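Local coordinates for Pvc2 (Photorhabdus asymbiotica subsp. asymbiotica, PDB 6J0B), which probably forms part of the contractile sheath that surrounds the inner tube of an extracellular, phage-tail-like injection system, here in its extended state, at residues I41-A46 and L85-S90; E142-A147 and G214-G219. All blocks are in the same frame, centred on the assembly; numbering follows the deposited sequence.

Contact 1: residues I41-A46 and L85-S90; sequences ISEDNA and LVKTTS
Ile41 lies against Leu85 and Lys87 where a loop arches over the end of strand 83-87. This strand belongs to the mixed, mostly parallel sheet of the sheath protein. The loop 41-46 leads from strand 31-34 to strand 47-49, outermost in the sheet within this chain, and strand 83-87 runs between those two in the sheet. The loop therefore bridges the strand that separates its two ends. Ile41 points its side chain down at the strand. Its CG1 sits between the backbone N and the carbonyl carbon (chi1 73°), and CD1 reaches Lys87 CG at 3.7 Å. The two side chains run alongside each other in opposing directions. On the other branch, Ile41 CG2 meets Leu85 CD2 at 4.1 Å, with the two side chains crossing at about a right angle. Val34 and Ile47 also touch Ile41. Beyond CG the Lys87 chain is extended and climbs beside the loop. Its NZ is hydrogen-bonded to Asn38 O and gives a second, weak bond to Ile41 O at 3.2 Å, so two loop carbonyls share the ammonium group. Ser42 OG reaches forward to the next residue and donates to Glu43 O at 3.1 Å, in the carbonyl plane on a lone pair. Glu43 runs out over the turn toward Thr89, whose OG1 is hydrogen-bonded to Glu36. At Asp44 the backbone takes a left-handed helical conformation. Its amide N-H donates to Ser90 OG at 3.0 Å, with an angle of 152° at the hydrogen. The Asp44 carboxylate lies beside Ser90 CB and has a long, weak ion pair with Lys93. Helix 91-94 closes this side through Ile94. At the end of the loop, Ala46 CB rests on Val86 CG2 at 3.7 Å.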
# COMPACT_ATOMS: atom_id res chain seq x y z
N ILE A 41 -15.29 -71.29 -24.07
CA ILE A 41 -14.11 -71.72 -23.35
C ILE A 41 -14.07 -73.25 -23.35
O ILE A 41 -15.11 -73.91 -23.42
CB ILE A 41 -14.05 -71.15 -21.92
CG1 ILE A 41 -15.05 -71.82 -20.98
CG2 ILE A 41 -14.28 -69.65 -21.93
CD1 ILE A 41 -14.70 -71.63 -19.54
N SER A 42 -12.86 -73.79 -23.32
CA SER A 42 -12.64 -75.22 -23.34
C SER A 42 -12.44 -75.75 -21.92
O SER A 42 -12.21 -74.99 -20.98
CB SER A 42 -11.43 -75.57 -24.20
OG SER A 42 -11.01 -76.90 -23.99
N GLU A 43 -12.55 -77.06 -21.78
CA GLU A 43 -12.23 -77.70 -20.52
C GLU A 43 -10.73 -77.63 -20.24
O GLU A 43 -9.91 -77.52 -21.16
CB GLU A 43 -12.65 -79.16 -20.51
CG GLU A 43 -14.08 -79.45 -20.11
CD GLU A 43 -14.37 -80.94 -20.16
OE1 GLU A 43 -15.56 -81.32 -20.10
OE2 GLU A 43 -13.41 -81.73 -20.28
N ASP A 44 -10.40 -77.66 -18.95
CA ASP A 44 -9.06 -77.94 -18.43
C ASP A 44 -8.01 -76.91 -18.84
O ASP A 44 -6.82 -77.23 -18.89
CB ASP A 44 -8.60 -79.35 -18.83
CG ASP A 44 -9.12 -80.41 -17.89
OD1 ASP A 44 -8.88 -80.30 -16.67
OD2 ASP A 44 -9.79 -81.36 -18.36
N ASN A 45 -8.41 -75.67 -19.13
CA ASN A 45 -7.46 -74.58 -19.15
C ASN A 45 -8.16 -73.29 -18.73
O ASN A 45 -9.31 -73.05 -19.09
CB ASN A 45 -6.78 -74.39 -20.52
CG ASN A 45 -7.71 -74.62 -21.69
OD1 ASN A 45 -8.92 -74.51 -21.57
ND2 ASN A 45 -7.13 -74.94 -22.84
N ALA A 46 -7.45 -72.49 -17.94
CA ALA A 46 -7.93 -71.19 -17.52
C ALA A 46 -7.60 -70.16 -18.59
O ALA A 46 -6.48 -70.14 -19.11
CB ALA A 46 -7.29 -70.78 -16.19
N LEU A 85 -11.17 -67.70 -16.31
CA LEU A 85 -12.42 -68.36 -16.66
C LEU A 85 -12.17 -69.85 -16.75
O LEU A 85 -11.59 -70.33 -17.73
CB LEU A 85 -12.97 -67.83 -17.98
CG LEU A 85 -13.98 -66.68 -17.99
CD1 LEU A 85 -13.36 -65.39 -17.50
CD2 LEU A 85 -14.54 -66.50 -19.38
N VAL A 86 -12.59 -70.59 -15.73
CA VAL A 86 -12.41 -72.04 -15.66
C VAL A 86 -13.78 -72.69 -15.70
O VAL A 86 -14.70 -72.24 -15.00
CB VAL A 86 -11.63 -72.45 -14.40
CG1 VAL A 86 -11.31 -73.93 -14.42
CG2 VAL A 86 -10.36 -71.65 -14.27
N LYS A 87 -13.93 -73.73 -16.51
CA LYS A 87 -15.18 -74.47 -16.54
C LYS A 87 -15.36 -75.26 -15.25
O LYS A 87 -14.39 -75.66 -14.60
CB LYS A 87 -15.23 -75.40 -17.75
CG LYS A 87 -16.23 -74.95 -18.79
CD LYS A 87 -16.24 -75.84 -20.02
CE LYS A 87 -17.21 -75.30 -21.06
NZ LYS A 87 -17.19 -76.10 -22.30
N THR A 88 -16.62 -75.48 -14.88
CA THR A 88 -16.94 -75.89 -13.52
C THR A 88 -16.65 -77.36 -13.24
O THR A 88 -16.48 -77.72 -12.07
CB THR A 88 -18.41 -75.59 -13.21
OG1 THR A 88 -18.70 -75.94 -11.86
CG2 THR A 88 -19.34 -76.36 -14.14
N THR A 89 -16.56 -78.21 -14.26
CA THR A 89 -16.30 -79.63 -14.01
C THR A 89 -14.82 -79.94 -13.94
O THR A 89 -14.41 -80.86 -13.23
CB THR A 89 -16.96 -80.49 -15.08
OG1 THR A 89 -16.47 -80.11 -16.37
CG2 THR A 89 -18.47 -80.31 -15.03
N SER A 90 -14.00 -79.19 -14.68
CA SER A 90 -12.55 -79.25 -14.55
C SER A 90 -12.02 -78.18 -13.61
O SER A 90 -10.83 -77.84 -13.68
CB SER A 90 -11.89 -79.10 -15.92
OG SER A 90 -12.06 -77.79 -16.42

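Contact 2: residues E142-A147 and G214-G219; sequences EEAKQA and GEYNTG
Lys145 and Tyr216 mark the nearest backbone approach, with their CA atoms 7.3 Å apart. Segment 142-147 is the last part of the short, weakly bonded helix 141-144 and the residues after it, which keep helical phi and psi. Segment 214-219 continues from helix 210-216 with helical backbone angles. Side chains span the gap between them. Ala144 points at the tyrosine, and its CB lies at the ring edge, in the ring plane, 3.9 Å from Tyr216 CE1. Ala141 packs on Tyr216 as well, and Tyr216 OH is hydrogen-bonded to Thr137 O, which fixes the far end of the ring. The same ring touches Ile222 and Met224. It thus fills the space between helix 141-144 and strand 222-228 of the mixed sheet, in the subtilisin-like domain of the phage tail sheath family. Lys145 crosses the Tyr216 side chain obliquely, with CG 3.9 Å from Tyr216 CD1. Its chain then bends at chi3 (-97°), which turns CE toward Glu215. CE comes within 3.5 Å of Glu215 O. NZ is modelled as a hydrogen-bond donor to the same carbonyl, though its modelled length is too short to trust at 2.9 Å resolution, so the detail is doubtful. Thr218 OG1 also donates a weak bond of 3.3 Å to Glu215 O, and it lies 3.1 Å from Lys145 NZ. On the far side of segment 214-219, Asn217 packs on Ser6 of a second sheath subunit.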
# COMPACT_ATOMS: atom_id res chain seq x y z
N GLU A 142 -34.30 -70.74 8.80
CA GLU A 142 -33.18 -71.58 9.22
C GLU A 142 -32.99 -72.80 8.33
O GLU A 142 -32.00 -73.51 8.49
CB GLU A 142 -33.36 -72.02 10.68
CG GLU A 142 -34.38 -73.12 10.92
CD GLU A 142 -35.41 -72.73 11.96
OE1 GLU A 142 -36.04 -71.66 11.80
OE2 GLU A 142 -35.60 -73.49 12.93
N GLU A 143 -33.91 -73.05 7.39
CA GLU A 143 -33.71 -74.09 6.40
C GLU A 143 -32.85 -73.61 5.23
O GLU A 143 -32.17 -74.42 4.60
CB GLU A 143 -35.05 -74.59 5.87
CG GLU A 143 -36.10 -74.82 6.94
CD GLU A 143 -37.51 -74.65 6.41
OE1 GLU A 143 -38.47 -74.90 7.16
OE2 GLU A 143 -37.65 -74.27 5.23
N ALA A 144 -32.89 -72.31 4.93
CA ALA A 144 -32.06 -71.77 3.86
C ALA A 144 -30.60 -71.67 4.26
O ALA A 144 -29.72 -71.80 3.41
CB ALA A 144 -32.58 -70.40 3.44
N LYS A 145 -30.32 -71.45 5.55
CA LYS A 145 -28.95 -71.50 6.03
C LYS A 145 -28.42 -72.92 6.10
O LYS A 145 -27.21 -73.12 6.13
CB LYS A 145 -28.85 -70.82 7.40
CG LYS A 145 -29.22 -69.35 7.38
CD LYS A 145 -28.67 -68.60 8.58
CE LYS A 145 -29.70 -68.46 9.69
NZ LYS A 145 -29.32 -67.37 10.63
N GLN A 146 -29.31 -73.92 6.10
CA GLN A 146 -28.89 -75.31 6.13
C GLN A 146 -28.30 -75.77 4.81
O GLN A 146 -27.54 -76.74 4.77
CB GLN A 146 -30.08 -76.20 6.50
CG GLN A 146 -30.01 -76.78 7.90
CD GLN A 146 -29.06 -77.95 7.99
OE1 GLN A 146 -27.87 -77.77 8.25
NE2 GLN A 146 -29.57 -79.15 7.77
N ALA A 147 -28.64 -75.08 3.71
CA ALA A 147 -28.16 -75.51 2.40
C ALA A 147 -26.68 -75.21 2.20
O ALA A 147 -26.03 -75.86 1.38
CB ALA A 147 -28.98 -74.84 1.30
N GLY A 214 -32.17 -59.84 10.23
CA GLY A 214 -31.78 -60.27 11.56
C GLY A 214 -31.81 -61.78 11.73
O GLY A 214 -31.06 -62.32 12.54
N GLU A 215 -32.67 -62.47 10.97
CA GLU A 215 -32.70 -63.93 11.01
C GLU A 215 -31.43 -64.52 10.41
O GLU A 215 -30.81 -65.41 11.00
CB GLU A 215 -33.91 -64.44 10.24
CG GLU A 215 -35.10 -64.80 11.09
CD GLU A 215 -34.92 -66.08 11.87
OE1 GLU A 215 -34.37 -67.06 11.31
OE2 GLU A 215 -35.33 -66.12 13.04
N TYR A 216 -31.03 -64.02 9.25
CA TYR A 216 -29.99 -64.67 8.47
C TYR A 216 -28.59 -64.28 8.91
O TYR A 216 -27.64 -64.98 8.58
CB TYR A 216 -30.18 -64.36 6.99
CG TYR A 216 -31.36 -65.08 6.40
CD1 TYR A 216 -31.22 -66.34 5.85
CD2 TYR A 216 -32.62 -64.50 6.40
CE1 TYR A 216 -32.30 -67.01 5.32
CE2 TYR A 216 -33.70 -65.16 5.87
CZ TYR A 216 -33.54 -66.41 5.33
OH TYR A 216 -34.61 -67.07 4.79
N ASN A 217 -28.45 -63.19 9.65
CA ASN A 217 -27.13 -62.70 10.02
C ASN A 217 -26.48 -63.51 11.13
O ASN A 217 -25.27 -63.38 11.34
CB ASN A 217 -27.22 -61.23 10.44
CG ASN A 217 -25.94 -60.48 10.22
OD1 ASN A 217 -25.24 -60.69 9.23
ND2 ASN A 217 -25.62 -59.58 11.14
N THR A 218 -27.24 -64.33 11.85
CA THR A 218 -26.73 -64.89 13.10
C THR A 218 -25.88 -66.14 12.88
O THR A 218 -24.67 -66.13 13.16
CB THR A 218 -27.89 -65.19 14.05
OG1 THR A 218 -28.74 -66.19 13.47
CG2 THR A 218 -28.70 -63.93 14.32
N GLY A 219 -26.48 -67.22 12.39
CA GLY A 219 -25.81 -68.51 12.48
C GLY A 219 -24.86 -68.90 11.36
O GLY A 219 -23.67 -69.08 11.59

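How the contacts relate
Both segments of contact 1 precede those of contact 2 in the sequence. Their centres are about 32 Å apart and their nearest atoms about 15 Å apart, so they do not touch. The mixed sheet connects them. Contact 1 involves strand 83-87, next to strand 47-49, outermost within this chain, whereas the tyrosine of contact 2 rests on strand 222-228, near the other outermost strand of the chain's sheet. In both a lysine amino group lies by a backbone carbonyl of the other segment, weakly bonded in contact 1 and at doubtful length in contact 2. No other chain touches contact 1. Both join parts of one sheath chain, and contact 2 also lies at a subunit boundary.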